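Local coordinates for protein rubisco operon transcriptional regulator (Synechocystis sp., PDB 5Y2W) that probably represses transcription of carbon-metabolism genes as a LysR-type regulator, its regulatory domain binding the metabolite 2-phosphoglycolate, at residues Leu62-Pro68 / Arg185-Asn191; Tyr76-Leu80 / Leu208-Thr212. One frame throughout, in Å; residues are numbered along the deposited sequence.

Interaction 1: residues Leu62-Pro68 / Arg185-Asn191; sequences LYIVSEP and RRWYVAN. With PGA (2-phosphoglycolic acid), chain B.
Tyr188 sets its ring edge against Val65 O and Ser66 O (CE2 3.3 Å from Ser66 O); its CE2 also packs on Pro68 CD (4.3 Å) and its CB on Val65 CG2 (4.2 Å). Extended strands 62-65 and 186-191 run antiparallel, axes 4.6 Å and directions 150° apart. Two hydrogen-bonded pairs set the register: Tyr63 N to Ala190 O (3.0 Å) and Ala190 N to Tyr63 O (2.8 Å), then Val65 N to Tyr188 O (3.1 Å) and Tyr188 N to Val65 O (2.6 Å). Between them, Ile64 and Val189 form a non-hydrogen-bonded pair, CA atoms 4.7 Å apart. Beta-branched Val65 and Ile64 suit the extended backbone, and small Ala190 fits beside Tyr63, whose CB shares a face with Val65 and Tyr188. On the other face Ile64 CG1 meets Val189 CB (4.5 Å), and Leu62 CD1 reaches Val189 CG2 (4.1 Å). Ser66 leaves the extended conformation (phi/psi -96/-36) yet stays against 185-191; water 1 links Ser66 O (2.6 Å) to Arg186 N (2.9 Å). Ser66 OG is hydrogen-bonded to Asn82 ND2 and weakly to Arg186 O (3.2 Å), and Ser66 CB covers one face of the Arg185 guanidinium, 3.3 Å from NE. Arg185, extended with chi1 to chi3 all t, hydrogen-bonds through NE (2.9 Å) and NH2 (2.5 Å) to carboxylate O2 of PGA, its positive charge matching the acid; water 2 joins its NH1 to Glu67 OE1, 2.8 Å from each. Such strand ends lining a ligand cleft characterise the effector site in the periplasmic-binding-protein-like fold of LysR regulators.

Interaction 2: residues Tyr76-Leu80 / Leu208-Thr212; sequences YQPFL and LMAVT
Phe79 buries the most surface of 76-80 against the helix (95 Å²). With chi1 at 65° (p) and chi2 at -90°, its ring leaves strand 76-79 toward helix 208-211 and meets Leu208 face on: Leu208 CD2 stands 4.1 Å from the ring centroid, 8° off the normal, a CH-pi contact, and Leu208 CD1 lies 4.0 Å from Phe79 CD2. Leu208 takes the t,p rotamer, which brings both methyls to the ring. Met209 points sideways at CB, but its flexible unbranched chain, chi1 m, chi2 m and chi3 t, folds back to the strand, bringing SD to 3.8 Å from Phe79 CB and CE to 3.5 Å from Gln77 CB. Gln77 (m, t) thus offers its aliphatic part at the partly exposed margin. Pro78, between Gln77 and Phe79, has its CB turned away from the helix. Thr212 is the first residue to leave helical angles (phi/psi -95/8). Its chi1 of 56° (p) lets OG1 donate to Leu208 O at 2.7 Å, the same oxygen that accepts Thr212 N at 3.1 Å, so the buried hydroxyl is satisfied locally. Thr212 can then lean on the strand, CB 3.5 Å from Phe79 O and OG1 3.5 Å from Phe79 CB; the CA atoms of Phe79 and Thr212 are 6.1 Å apart. Phe79 departs from extended geometry (psi -11°) just before the chain turns its corner at Leu80. Around the pair, helix 24-35 supplies Leu28 against Leu208 and Phe24 against Thr212 and Leu80, while strand 186-192 flanks 76-79, its Trp187 touching Phe79 and its Val189 touching Met209.

Overall arrangement
Strand 186-192 joins the two contacts, whose centres are 10 Å apart, pairing with 62-65 in interaction 1 and with edge strand 74-79 of interaction 2. Probable hydrogen bonds run from Val189 N to Gln77 O (2.9 Å) and Trp187 N to Leu80 O (2.7 Å). The hydrophobic face bearing Ile64 and Val189 continues into the helix packing, Val189 touching Leu205, Leu208 and Met209; Val189 CG1 and Met209 CE are modelled 2.8 Å apart, shorter than normal van der Waals contact. Interaction 1 touches PGA through Arg185, with Ser66 also lining the pocket (OG 3.6 Å from PGA O2). Interaction 2 stands back, the Phe79 side chain about 10 Å away, where the chain leaves for strand 81-89, which carries ligand-binding Asn82.

Interaction 1: residues Leu62-Pro68 / Arg185-Asn191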
loop_
_atom_site.group_PDB
_atom_site.type_symbol
_atom_site.label_atom_id
_atom_site.label_comp_id
_atom_site.label_asym_id
_atom_site.label_seq_id
_atom_site.Cartn_x
_atom_site.Cartn_y
_atom_site.Cartn_z
ATOM N N LEU A 62 12.881 4.626 14.501
ATOM C CA LEU A 62 12.623 3.213 14.630
ATOM C C LEU A 62 12.159 2.564 13.323
ATOM O O LEU A 62 11.564 3.200 12.448
ATOM C CB LEU A 62 11.591 2.980 15.715
ATOM C CG LEU A 62 11.986 3.295 17.165
ATOM C CD1 LEU A 62 10.723 3.203 18.031
ATOM C CD2 LEU A 62 13.106 2.388 17.712
ATOM N N TYR A 63 12.435 1.269 13.241
ATOM C CA TYR A 63 12.151 0.482 12.085
ATOM C C TYR A 63 11.393 -0.750 12.557
ATOM O O TYR A 63 11.734 -1.384 13.568
ATOM C CB TYR A 63 13.446 0.094 11.408
ATOM C CG TYR A 63 14.331 1.279 11.023
ATOM C CD1 TYR A 63 15.279 1.805 11.925
ATOM C CD2 TYR A 63 14.227 1.873 9.766
ATOM C CE1 TYR A 63 16.053 2.904 11.581
ATOM C CE2 TYR A 63 15.021 2.948 9.415
ATOM C CZ TYR A 63 15.915 3.469 10.338
ATOM O OH TYR A 63 16.712 4.507 9.980
ATOM N N ILE A 64 10.353 -1.092 11.814
ATOM C CA ILE A 64 9.684 -2.368 11.987
ATOM C C ILE A 64 9.927 -3.284 10.788
ATOM O O ILE A 64 9.630 -2.973 9.595
ATOM C CB ILE A 64 8.222 -2.125 12.250
ATOM C CG1 ILE A 64 8.157 -1.250 13.510
ATOM C CG2 ILE A 64 7.457 -3.453 12.357
ATOM C CD1 ILE A 64 6.882 -1.349 14.316
ATOM N N VAL A 65 10.533 -4.413 11.125
ATOM C CA VAL A 65 11.001 -5.382 10.164
ATOM C C VAL A 65 10.666 -6.787 10.685
ATOM O O VAL A 65 10.443 -6.959 11.882
ATOM C CB VAL A 65 12.490 -5.255 9.960
ATOM C CG1 VAL A 65 12.797 -3.846 9.490
ATOM C CG2 VAL A 65 13.255 -5.612 11.248
ATOM N N SER A 66 10.554 -7.752 9.768
ATOM C CA SER A 66 10.515 -9.183 10.104
ATOM C C SER A 66 11.868 -9.925 10.005
ATOM O O SER A 66 12.118 -10.877 10.706
ATOM C CB SER A 66 9.522 -9.889 9.172
ATOM O OG SER A 66 8.250 -9.401 9.428
ATOM N N GLU A 67 12.663 -9.529 9.038
ATOM C CA GLU A 67 13.974 -10.095 8.781
ATOM C C GLU A 67 14.977 -8.922 8.890
ATOM O O GLU A 67 14.986 -8.029 8.074
ATOM C CB GLU A 67 14.056 -10.768 7.406
ATOM C CG GLU A 67 15.353 -11.542 7.244
ATOM C CD GLU A 67 15.644 -12.081 5.857
ATOM O OE1 GLU A 67 14.902 -11.810 4.873
ATOM O OE2 GLU A 67 16.649 -12.811 5.769
ATOM N N PRO A 68 15.801 -8.918 9.935
ATOM C CA PRO A 68 16.892 -7.957 10.148
ATOM C C PRO A 68 17.812 -7.879 8.936
ATOM O O PRO A 68 18.248 -8.930 8.454
ATOM C CB PRO A 68 17.682 -8.584 11.314
ATOM C CG PRO A 68 16.664 -9.358 12.061
ATOM C CD PRO A 68 15.679 -9.884 11.035
ATOM N N ARG A 185 7.355 -16.127 11.478
ATOM C CA ARG A 185 8.103 -14.904 11.233
ATOM C C ARG A 185 7.570 -13.923 12.249
ATOM O O ARG A 185 6.482 -14.095 12.785
ATOM C CB ARG A 185 7.837 -14.539 9.783
ATOM C CG ARG A 185 8.413 -13.295 9.208
ATOM C CD ARG A 185 7.867 -13.199 7.767
ATOM N NE ARG A 185 8.308 -12.026 6.994
ATOM C CZ ARG A 185 9.499 -11.918 6.404
ATOM N NH1 ARG A 185 10.335 -12.924 6.460
ATOM N NH2 ARG A 185 9.824 -10.833 5.701
ATOM N N ARG A 186 8.310 -12.881 12.534
ATOM C CA ARG A 186 7.910 -12.056 13.668
ATOM C C ARG A 186 8.110 -10.659 13.206
ATOM O O ARG A 186 8.915 -10.462 12.322
ATOM C CB ARG A 186 8.814 -12.383 14.866
ATOM C CG ARG A 186 8.739 -13.867 15.270
ATOM C CD ARG A 186 9.513 -14.224 16.502
ATOM N NE ARG A 186 8.816 -13.870 17.743
ATOM C CZ ARG A 186 9.382 -13.817 18.971
ATOM N NH1 ARG A 186 10.684 -14.056 19.167
ATOM N NH2 ARG A 186 8.622 -13.486 20.022
ATOM N N TRP A 187 7.336 -9.714 13.744
ATOM C CA TRP A 187 7.673 -8.315 13.639
ATOM C C TRP A 187 8.626 -7.887 14.774
ATOM O O TRP A 187 8.378 -8.145 15.942
ATOM C CB TRP A 187 6.402 -7.465 13.712
ATOM C CG TRP A 187 5.572 -7.402 12.470
ATOM C CD1 TRP A 187 5.951 -7.677 11.188
ATOM C CD2 TRP A 187 4.225 -6.987 12.403
ATOM N NE1 TRP A 187 4.907 -7.462 10.326
ATOM C CE2 TRP A 187 3.839 -7.031 11.045
ATOM C CE3 TRP A 187 3.306 -6.519 13.359
ATOM C CZ2 TRP A 187 2.577 -6.690 10.626
ATOM C CZ3 TRP A 187 2.048 -6.210 12.939
ATOM C CH2 TRP A 187 1.704 -6.262 11.562
ATOM N N TYR A 188 9.679 -7.178 14.404
ATOM C CA TYR A 188 10.631 -6.647 15.339
ATOM C C TYR A 188 10.618 -5.158 15.264
ATOM O O TYR A 188 10.496 -4.596 14.175
ATOM C CB TYR A 188 12.033 -7.079 14.976
ATOM C CG TYR A 188 12.310 -8.561 15.059
ATOM C CD1 TYR A 188 12.564 -9.182 16.282
ATOM C CD2 TYR A 188 12.362 -9.338 13.895
ATOM C CE1 TYR A 188 12.861 -10.539 16.347
ATOM C CE2 TYR A 188 12.636 -10.678 13.950
ATOM C CZ TYR A 188 12.900 -11.277 15.175
ATOM O OH TYR A 188 13.178 -12.609 15.157
ATOM N N VAL A 189 10.752 -4.511 16.417
ATOM C CA VAL A 189 11.043 -3.081 16.446
ATOM C C VAL A 189 12.545 -2.886 16.762
ATOM O O VAL A 189 13.100 -3.434 17.717
ATOM C CB VAL A 189 10.132 -2.298 17.395
ATOM C CG1 VAL A 189 10.150 -2.903 18.777
ATOM C CG2 VAL A 189 10.550 -0.829 17.447
ATOM N N ALA A 190 13.173 -2.128 15.880
ATOM C CA ALA A 190 14.594 -2.066 15.755
ATOM C C ALA A 190 15.036 -0.610 15.712
ATOM O O ALA A 190 14.243 0.264 15.374
ATOM C CB ALA A 190 15.046 -2.791 14.490
ATOM N N ASN A 191 16.285 -0.394 16.111
ATOM C CA ASN A 191 17.002 0.862 15.929
ATOM C C ASN A 191 18.473 0.558 15.667
ATOM O O ASN A 191 18.960 -0.552 15.954
ATOM C CB ASN A 191 16.878 1.727 17.159
ATOM C CG ASN A 191 17.503 1.083 18.384
ATOM O OD1 ASN A 191 18.649 1.340 18.710
ATOM N ND2 ASN A 191 16.750 0.264 19.066
HETATM P P PGA B . 7.915 -6.964 2.630
HETATM O O1P PGA B . 7.793 -7.338 4.197
HETATM O O2P PGA B . 7.091 -5.734 2.435
HETATM O O3P PGA B . 7.406 -8.221 1.905
HETATM O O4P PGA B . 9.332 -6.558 2.469
HETATM C C2 PGA B . 6.608 -7.532 4.939
HETATM C C1 PGA B . 6.689 -8.733 5.873
HETATM O O1 PGA B . 5.686 -9.022 6.598
HETATM O O2 PGA B . 7.754 -9.385 5.885
HETATM O O HOH W 1 10.900 -13.025 11.344
HETATM O O HOH W 2 12.220 -12.386 4.503
#

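Interaction 2: residues Tyr76-Leu80 / Leu208-Thr212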
loop_
_atom_site.group_PDB
_atom_site.type_symbol
_atom_site.label_atom_id
_atom_site.label_comp_id
_atom_site.label_asym_id
_atom_site.label_seq_id
_atom_site.Cartn_x
_atom_site.Cartn_y
_atom_site.Cartn_z
ATOM N N TYR A 76 17.090 -4.785 18.494
ATOM C CA TYR A 76 15.678 -5.037 18.282
ATOM C C TYR A 76 15.007 -6.016 19.195
ATOM O O TYR A 76 15.635 -6.930 19.741
ATOM C CB TYR A 76 15.404 -5.507 16.859
ATOM C CG TYR A 76 16.252 -6.631 16.356
ATOM C CD1 TYR A 76 15.846 -7.942 16.469
ATOM C CD2 TYR A 76 17.422 -6.380 15.687
ATOM C CE1 TYR A 76 16.612 -8.979 15.932
ATOM C CE2 TYR A 76 18.194 -7.396 15.169
ATOM C CZ TYR A 76 17.777 -8.702 15.281
ATOM O OH TYR A 76 18.590 -9.689 14.776
ATOM N N GLN A 77 13.688 -5.843 19.305
ATOM C CA GLN A 77 12.871 -6.773 20.059
ATOM C C GLN A 77 11.709 -7.264 19.237
ATOM O O GLN A 77 11.075 -6.448 18.570
ATOM C CB GLN A 77 12.274 -6.080 21.274
ATOM C CG GLN A 77 13.301 -5.331 22.094
ATOM C CD GLN A 77 12.682 -4.744 23.340
ATOM O OE1 GLN A 77 12.110 -5.464 24.142
ATOM N NE2 GLN A 77 12.751 -3.426 23.476
ATOM N N PRO A 78 11.360 -8.564 19.379
ATOM C CA PRO A 78 10.123 -9.025 18.783
ATOM C C PRO A 78 8.976 -8.531 19.615
ATOM O O PRO A 78 9.087 -8.487 20.823
ATOM C CB PRO A 78 10.222 -10.533 18.897
ATOM C CG PRO A 78 11.009 -10.764 20.175
ATOM C CD PRO A 78 11.958 -9.593 20.266
ATOM N N PHE A 79 7.883 -8.143 18.955
ATOM C CA PHE A 79 6.666 -7.695 19.636
ATOM C C PHE A 79 5.383 -8.353 19.127
ATOM O O PHE A 79 4.378 -8.265 19.782
ATOM C CB PHE A 79 6.537 -6.168 19.588
ATOM C CG PHE A 79 6.346 -5.597 18.204
ATOM C CD1 PHE A 79 7.430 -5.232 17.439
ATOM C CD2 PHE A 79 5.057 -5.400 17.697
ATOM C CE1 PHE A 79 7.254 -4.695 16.176
ATOM C CE2 PHE A 79 4.870 -4.855 16.438
ATOM C CZ PHE A 79 5.958 -4.511 15.666
ATOM N N LEU A 80 5.424 -9.069 18.005
ATOM C CA LEU A 80 4.202 -9.641 17.409
ATOM C C LEU A 80 4.588 -10.636 16.348
ATOM O O LEU A 80 5.481 -10.411 15.585
ATOM C CB LEU A 80 3.292 -8.501 16.814
ATOM C CG LEU A 80 1.807 -8.830 16.635
ATOM C CD1 LEU A 80 1.126 -9.312 17.909
ATOM C CD2 LEU A 80 1.061 -7.638 16.103
ATOM N N LEU A 208 4.837 0.600 22.696
ATOM C CA LEU A 208 4.654 -0.535 21.771
ATOM C C LEU A 208 4.832 -1.852 22.493
ATOM O O LEU A 208 3.970 -2.743 22.408
ATOM C CB LEU A 208 5.654 -0.434 20.604
ATOM C CG LEU A 208 5.610 -1.528 19.518
ATOM C CD1 LEU A 208 4.247 -1.640 18.824
ATOM C CD2 LEU A 208 6.670 -1.239 18.485
ATOM N N MET A 209 5.955 -1.997 23.207
ATOM C CA MET A 209 6.204 -3.260 23.942
ATOM C C MET A 209 5.117 -3.547 24.940
ATOM O O MET A 209 4.689 -4.680 25.108
ATOM C CB MET A 209 7.532 -3.230 24.673
ATOM C CG MET A 209 8.688 -3.148 23.712
ATOM S SD MET A 209 8.483 -4.376 22.368
ATOM C CE MET A 209 9.780 -3.678 21.420
ATOM N N ALA A 210 4.651 -2.525 25.619
ATOM C CA ALA A 210 3.680 -2.788 26.663
ATOM C C ALA A 210 2.373 -3.198 26.057
ATOM O O ALA A 210 1.797 -4.178 26.466
ATOM C CB ALA A 210 3.514 -1.547 27.544
ATOM N N VAL A 211 1.887 -2.459 25.055
ATOM C CA VAL A 211 0.529 -2.761 24.545
ATOM C C VAL A 211 0.450 -4.094 23.803
ATOM O O VAL A 211 -0.637 -4.720 23.717
ATOM C CB VAL A 211 -0.059 -1.627 23.671
ATOM C CG1 VAL A 211 -0.175 -0.365 24.505
ATOM C CG2 VAL A 211 0.755 -1.398 22.407
ATOM N N THR A 212 1.589 -4.555 23.280
ATOM C CA THR A 212 1.587 -5.797 22.521
ATOM C C THR A 212 1.938 -7.014 23.333
ATOM O O THR A 212 2.075 -8.101 22.746
ATOM C CB THR A 212 2.532 -5.708 21.308
ATOM O OG1 THR A 212 3.861 -5.365 21.737
ATOM C CG2 THR A 212 2.001 -4.625 20.359
#